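Local atomic coordinates of BtGH115A (Bacteroides thetaiotaomicron, PDB entry 5BY3), a protein that probably hydrolyses 4-O-methyl-alpha-glucuronic acid linkages, as a family GH115 glycoside hydrolase specific for decorated arabinogalactans. Residues 645-658 against 668-682. Residues are numbered along the deposited sequence; the frame is centred on the assembly and turned at random.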
loop_
_atom_site.group_PDB
_atom_site.type_symbol
_atom_site.label_atom_id
_atom_site.label_comp_id
_atom_site.label_asym_id
_atom_site.label_seq_id
_atom_site.Cartn_x
_atom_site.Cartn_y
_atom_site.Cartn_z
ATOM N N CYS A 645 -3.248 -35.681 -9.356
ATOM C CA CYS A 645 -2.810 -34.596 -10.228
ATOM C C CYS A 645 -2.672 -33.291 -9.466
ATOM O O CYS A 645 -3.325 -33.103 -8.438
ATOM C CB CYS A 645 -3.762 -34.422 -11.389
ATOM S SG CYS A 645 -4.126 -35.964 -12.240
ATOM N N GLN A 646 -1.815 -32.408 -9.987
ATOM C CA GLN A 646 -1.564 -31.092 -9.431
ATOM C C GLN A 646 -1.164 -30.141 -10.564
ATOM O O GLN A 646 -0.142 -30.347 -11.231
ATOM C CB GLN A 646 -0.455 -31.193 -8.386
ATOM C CG GLN A 646 -0.230 -29.961 -7.537
ATOM C CD GLN A 646 0.190 -30.321 -6.120
ATOM O OE1 GLN A 646 0.607 -31.461 -5.839
ATOM N NE2 GLN A 646 0.081 -29.350 -5.215
ATOM N N TRP A 647 -1.969 -29.094 -10.749
ATOM C CA TRP A 647 -1.874 -28.179 -11.890
ATOM C C TRP A 647 -1.831 -26.726 -11.481
ATOM O O TRP A 647 -2.333 -26.367 -10.405
ATOM C CB TRP A 647 -3.080 -28.352 -12.803
ATOM C CG TRP A 647 -3.166 -29.708 -13.432
ATOM C CD1 TRP A 647 -2.214 -30.310 -14.215
ATOM C CD2 TRP A 647 -4.268 -30.629 -13.356
ATOM N NE1 TRP A 647 -2.648 -31.544 -14.606
ATOM C CE2 TRP A 647 -3.907 -31.765 -14.102
ATOM C CE3 TRP A 647 -5.524 -30.601 -12.733
ATOM C CZ2 TRP A 647 -4.750 -32.872 -14.238
ATOM C CZ3 TRP A 647 -6.370 -31.710 -12.871
ATOM C CH2 TRP A 647 -5.973 -32.824 -13.620
ATOM N N ASN A 648 -1.204 -25.927 -12.350
ATOM C CA ASN A 648 -1.311 -24.465 -12.431
ATOM C C ASN A 648 -2.171 -24.156 -13.648
ATOM O O ASN A 648 -2.446 -25.048 -14.461
ATOM C CB ASN A 648 0.077 -23.827 -12.582
ATOM C CG ASN A 648 0.888 -24.422 -13.760
ATOM O OD1 ASN A 648 0.629 -24.133 -14.959
ATOM N ND2 ASN A 648 1.885 -25.256 -13.417
ATOM N N ALA A 649 -2.581 -22.908 -13.816
ATOM C CA ALA A 649 -3.556 -22.590 -14.875
ATOM C C ALA A 649 -3.118 -22.866 -16.330
ATOM O O ALA A 649 -3.970 -22.967 -17.224
ATOM C CB ALA A 649 -4.061 -21.163 -14.712
ATOM N N ALA A 650 -1.805 -22.991 -16.551
ATOM C CA ALA A 650 -1.230 -23.135 -17.896
ATOM C C ALA A 650 -0.868 -24.582 -18.263
ATOM O O ALA A 650 -0.565 -24.864 -19.427
ATOM C CB ALA A 650 -0.025 -22.212 -18.076
ATOM N N GLU A 651 -0.901 -25.484 -17.277
ATOM C CA GLU A 651 -0.815 -26.929 -17.530
ATOM C C GLU A 651 -2.063 -27.422 -18.271
ATOM O O GLU A 651 -2.085 -28.544 -18.781
ATOM C CB GLU A 651 -0.587 -27.730 -16.243
ATOM C CG GLU A 651 0.751 -27.449 -15.580
ATOM C CD GLU A 651 1.312 -28.611 -14.747
ATOM O OE1 GLU A 651 0.617 -29.157 -13.854
ATOM O OE2 GLU A 651 2.492 -28.976 -14.967
ATOM N N ALA A 652 -3.086 -26.572 -18.345
ATOM C CA ALA A 652 -4.299 -26.855 -19.099
ATOM C C ALA A 652 -3.988 -27.135 -20.565
ATOM O O ALA A 652 -3.054 -26.572 -21.129
ATOM C CB ALA A 652 -5.247 -25.682 -18.993
ATOM N N LYS A 653 -4.763 -28.022 -21.175
ATOM C CA LYS A 653 -4.753 -28.194 -22.628
ATOM C C LYS A 653 -5.582 -27.039 -23.195
ATOM O O LYS A 653 -5.120 -25.898 -23.178
ATOM C CB LYS A 653 -5.304 -29.575 -23.047
ATOM C CG LYS A 653 -4.786 -30.792 -22.270
ATOM C CD LYS A 653 -3.261 -30.898 -22.193
ATOM C CE LYS A 653 -2.851 -32.269 -21.682
ATOM N NZ LYS A 653 -1.672 -32.222 -20.776
ATOM N N LYS A 654 -6.805 -27.321 -23.648
ATOM C CA LYS A 654 -7.770 -26.278 -24.072
ATOM C C LYS A 654 -8.003 -25.168 -23.020
ATOM O O LYS A 654 -8.021 -25.415 -21.813
ATOM C CB LYS A 654 -9.108 -26.902 -24.508
ATOM C CG LYS A 654 -9.830 -26.129 -25.599
ATOM C CD LYS A 654 -11.076 -26.847 -26.113
ATOM C CE LYS A 654 -12.324 -26.395 -25.365
ATOM N NZ LYS A 654 -13.495 -26.217 -26.270
ATOM N N GLY A 655 -8.160 -23.948 -23.511
ATOM C CA GLY A 655 -8.461 -22.805 -22.676
ATOM C C GLY A 655 -7.361 -21.763 -22.625
ATOM O O GLY A 655 -6.164 -22.091 -22.628
ATOM N N ASN A 656 -7.798 -20.508 -22.548
ATOM C CA ASN A 656 -6.916 -19.352 -22.397
ATOM C C ASN A 656 -7.108 -18.603 -21.055
ATOM O O ASN A 656 -8.216 -18.128 -20.699
ATOM C CB ASN A 656 -7.064 -18.412 -23.618
ATOM C CG ASN A 656 -5.988 -17.332 -23.675
ATOM O OD1 ASN A 656 -4.779 -17.614 -23.556
ATOM N ND2 ASN A 656 -6.423 -16.082 -23.864
ATOM N N ALA A 657 -6.006 -18.506 -20.315
ATOM C CA ALA A 657 -5.982 -17.781 -19.047
ATOM C C ALA A 657 -4.667 -17.026 -18.880
ATOM O O ALA A 657 -3.614 -17.633 -18.755
ATOM C CB ALA A 657 -6.227 -18.742 -17.889
ATOM N N ILE A 658 -4.734 -15.701 -18.867
ATOM C CA ILE A 658 -3.543 -14.880 -18.747
ATOM C C ILE A 658 -3.048 -14.847 -17.302
ATOM O O ILE A 658 -3.807 -14.540 -16.379
ATOM C CB ILE A 658 -3.747 -13.445 -19.302
ATOM C CG1 ILE A 658 -4.460 -13.466 -20.682
ATOM C CG2 ILE A 658 -2.399 -12.689 -19.349
ATOM C CD1 ILE A 658 -3.779 -14.321 -21.755
ATOM N N LYS A 668 2.030 -18.568 -10.447
ATOM C CA LYS A 668 1.336 -18.896 -11.709
ATOM C C LYS A 668 -0.192 -18.746 -11.715
ATOM O O LYS A 668 -0.849 -19.273 -12.591
ATOM C CB LYS A 668 1.773 -20.279 -12.216
ATOM C CG LYS A 668 3.187 -20.288 -12.813
ATOM C CD LYS A 668 3.958 -21.584 -12.620
ATOM C CE LYS A 668 5.443 -21.348 -12.903
ATOM N NZ LYS A 668 6.226 -22.600 -13.150
ATOM N N ALA A 669 -0.767 -17.999 -10.773
ATOM C CA ALA A 669 -2.198 -17.688 -10.863
ATOM C C ALA A 669 -2.547 -16.976 -12.178
ATOM O O ALA A 669 -1.722 -16.211 -12.689
ATOM C CB ALA A 669 -2.671 -16.875 -9.655
ATOM N N ALA A 670 -3.760 -17.233 -12.707
ATOM C CA ALA A 670 -4.193 -16.700 -14.028
ATOM C C ALA A 670 -5.683 -16.398 -14.092
ATOM O O ALA A 670 -6.469 -17.136 -13.512
ATOM C CB ALA A 670 -3.829 -17.671 -15.141
ATOM N N GLU A 671 -6.057 -15.342 -14.812
ATOM C CA GLU A 671 -7.452 -14.894 -14.871
ATOM C C GLU A 671 -8.205 -15.637 -15.952
ATOM O O GLU A 671 -7.803 -15.620 -17.105
ATOM C CB GLU A 671 -7.557 -13.387 -15.114
ATOM C CG GLU A 671 -9.005 -12.891 -15.166
ATOM C CD GLU A 671 -9.159 -11.447 -15.649
ATOM O OE1 GLU A 671 -8.236 -10.927 -16.328
ATOM O OE2 GLU A 671 -10.228 -10.836 -15.370
ATOM N N ILE A 672 -9.285 -16.310 -15.579
ATOM C CA ILE A 672 -10.172 -16.911 -16.578
ATOM C C ILE A 672 -11.271 -15.907 -16.765
ATOM O O ILE A 672 -12.019 -15.625 -15.827
ATOM C CB ILE A 672 -10.753 -18.262 -16.135
ATOM C CG1 ILE A 672 -9.635 -19.189 -15.671
ATOM C CG2 ILE A 672 -11.566 -18.885 -17.257
ATOM C CD1 ILE A 672 -10.116 -20.375 -14.850
ATOM N N LYS A 673 -11.348 -15.345 -17.966
ATOM C CA LYS A 673 -12.348 -14.315 -18.256
ATOM C C LYS A 673 -13.704 -14.988 -18.219
ATOM O O LYS A 673 -13.798 -16.218 -18.391
ATOM C CB LYS A 673 -12.107 -13.636 -19.619
ATOM C CG LYS A 673 -10.761 -12.937 -19.804
ATOM C CD LYS A 673 -10.634 -11.704 -18.920
ATOM C CE LYS A 673 -9.489 -10.792 -19.346
ATOM N NZ LYS A 673 -9.425 -9.581 -18.467
ATOM N N LYS A 674 -14.731 -14.180 -17.949
ATOM C CA LYS A 674 -16.140 -14.590 -17.944
ATOM C C LYS A 674 -16.440 -15.380 -19.210
ATOM O O LYS A 674 -16.009 -14.995 -20.296
ATOM C CB LYS A 674 -17.046 -13.345 -17.867
ATOM C CG LYS A 674 -18.509 -13.623 -17.568
ATOM C CD LYS A 674 -19.251 -12.324 -17.317
ATOM C CE LYS A 674 -20.742 -12.510 -17.580
ATOM N NZ LYS A 674 -21.559 -11.352 -17.125
ATOM N N GLY A 675 -17.137 -16.500 -19.052
ATOM C CA GLY A 675 -17.500 -17.363 -20.180
ATOM C C GLY A 675 -16.400 -18.244 -20.753
ATOM O O GLY A 675 -16.709 -19.134 -21.539
ATOM N N ASP A 676 -15.131 -17.999 -20.399
ATOM C CA ASP A 676 -14.014 -18.891 -20.803
ATOM C C ASP A 676 -13.866 -20.063 -19.871
ATOM O O ASP A 676 -14.400 -20.051 -18.757
ATOM C CB ASP A 676 -12.678 -18.155 -20.919
ATOM C CG ASP A 676 -12.635 -17.215 -22.106
ATOM O OD1 ASP A 676 -13.679 -17.050 -22.784
ATOM O OD2 ASP A 676 -11.551 -16.641 -22.371
ATOM N N ALA A 677 -13.151 -21.079 -20.348
ATOM C CA ALA A 677 -12.903 -22.306 -19.599
ATOM C C ALA A 677 -11.502 -22.774 -19.799
ATOM O O ALA A 677 -10.927 -22.577 -20.864
ATOM C CB ALA A 677 -13.856 -23.417 -20.019
ATOM N N LEU A 678 -10.970 -23.376 -18.738
ATOM C CA LEU A 678 -9.797 -24.231 -18.772
ATOM C C LEU A 678 -10.186 -25.719 -18.688
ATOM O O LEU A 678 -11.188 -26.097 -18.052
ATOM C CB LEU A 678 -8.862 -23.860 -17.629
ATOM C CG LEU A 678 -7.742 -22.853 -17.908
ATOM C CD1 LEU A 678 -8.080 -21.801 -18.977
ATOM C CD2 LEU A 678 -7.276 -22.241 -16.588
ATOM N N THR A 679 -9.368 -26.552 -19.322
ATOM C CA THR A 679 -9.659 -27.961 -19.529
ATOM C C THR A 679 -8.395 -28.724 -19.079
ATOM O O THR A 679 -7.306 -28.507 -19.617
ATOM C CB THR A 679 -10.020 -28.180 -21.027
ATOM O OG1 THR A 679 -11.187 -27.408 -21.383
ATOM C CG2 THR A 679 -10.238 -29.664 -21.395
ATOM N N PHE A 680 -8.524 -29.557 -18.045
ATOM C CA PHE A 680 -7.387 -30.342 -17.511
ATOM C C PHE A 680 -7.616 -31.816 -17.768
ATOM O O PHE A 680 -8.748 -32.290 -17.669
ATOM C CB PHE A 680 -7.202 -30.136 -16.006
ATOM C CG PHE A 680 -6.875 -28.734 -15.632
ATOM C CD1 PHE A 680 -7.884 -27.802 -15.428
ATOM C CD2 PHE A 680 -5.563 -28.334 -15.512
ATOM C CE1 PHE A 680 -7.586 -26.495 -15.111
ATOM C CE2 PHE A 680 -5.257 -27.030 -15.183
ATOM C CZ PHE A 680 -6.267 -26.108 -14.985
ATOM N N SER A 681 -6.545 -32.543 -18.063
ATOM C CA SER A 681 -6.683 -33.953 -18.395
ATOM C C SER A 681 -5.753 -34.864 -17.591
ATOM O O SER A 681 -4.624 -34.486 -17.189
ATOM C CB SER A 681 -6.544 -34.187 -19.907
ATOM O OG SER A 681 -5.214 -33.936 -20.329
ATOM N N PHE A 682 -6.251 -36.079 -17.377
ATOM C CA PHE A 682 -5.562 -37.033 -16.540
ATOM C C PHE A 682 -6.024 -38.438 -16.873
ATOM O O PHE A 682 -7.106 -38.639 -17.468
ATOM C CB PHE A 682 -5.768 -36.704 -15.044
ATOM C CG PHE A 682 -7.211 -36.731 -14.600
ATOM C CD1 PHE A 682 -8.072 -35.668 -14.884
ATOM C CD2 PHE A 682 -7.709 -37.820 -13.898
ATOM C CE1 PHE A 682 -9.406 -35.696 -14.489
ATOM C CE2 PHE A 682 -9.041 -37.852 -13.496
ATOM C CZ PHE A 682 -9.889 -36.785 -13.789
#
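The indole of W647 lies between F680 on one face and C645 CB on the other, with F682 CD1 at its edge, 3.8 Å from W647 CH2. On the F680 side the rings are close to parallel, planes at 28°, but strongly offset, with little ring-over-ring overlap; what sits over the six-membered ring is F680 CB, 3.6 Å from the centroid and nearly on the ring normal. W647 CG is anti to its own carbonyl carbon (chi1 -64°), which turns the indole alongside F680, the two side chains running in opposite directions, and W647 CB meets F680 CE2. F680 in turn carries A652 CB over one face and N648 O at its edge, 3.5 Å from F680 CE2. L678 continues the apolar layer, its CD2 against A649 and its CD1 3.7 Å from A657 CB. A649 CB also meets A670 CB at 3.5 Å. A649 sits in the type I beta turn N648-E651, overlapped by an Asx turn in which N648 OD1 accepts from A650 N. Farther along, E671 N donates to I658 O at 2.9 Å. Segment 645-658 bridges two antiparallel sheets of the C-terminal beta domain: W647 hydrogen-bonds to V771 in strand 766-772, and K653 N donates to T679 O (3.0 Å) in strand 677-682. A670 joins strand 766-772 through L768, whereas strand 677-682 is flanked by strand 755-761, on which F680 touches I759.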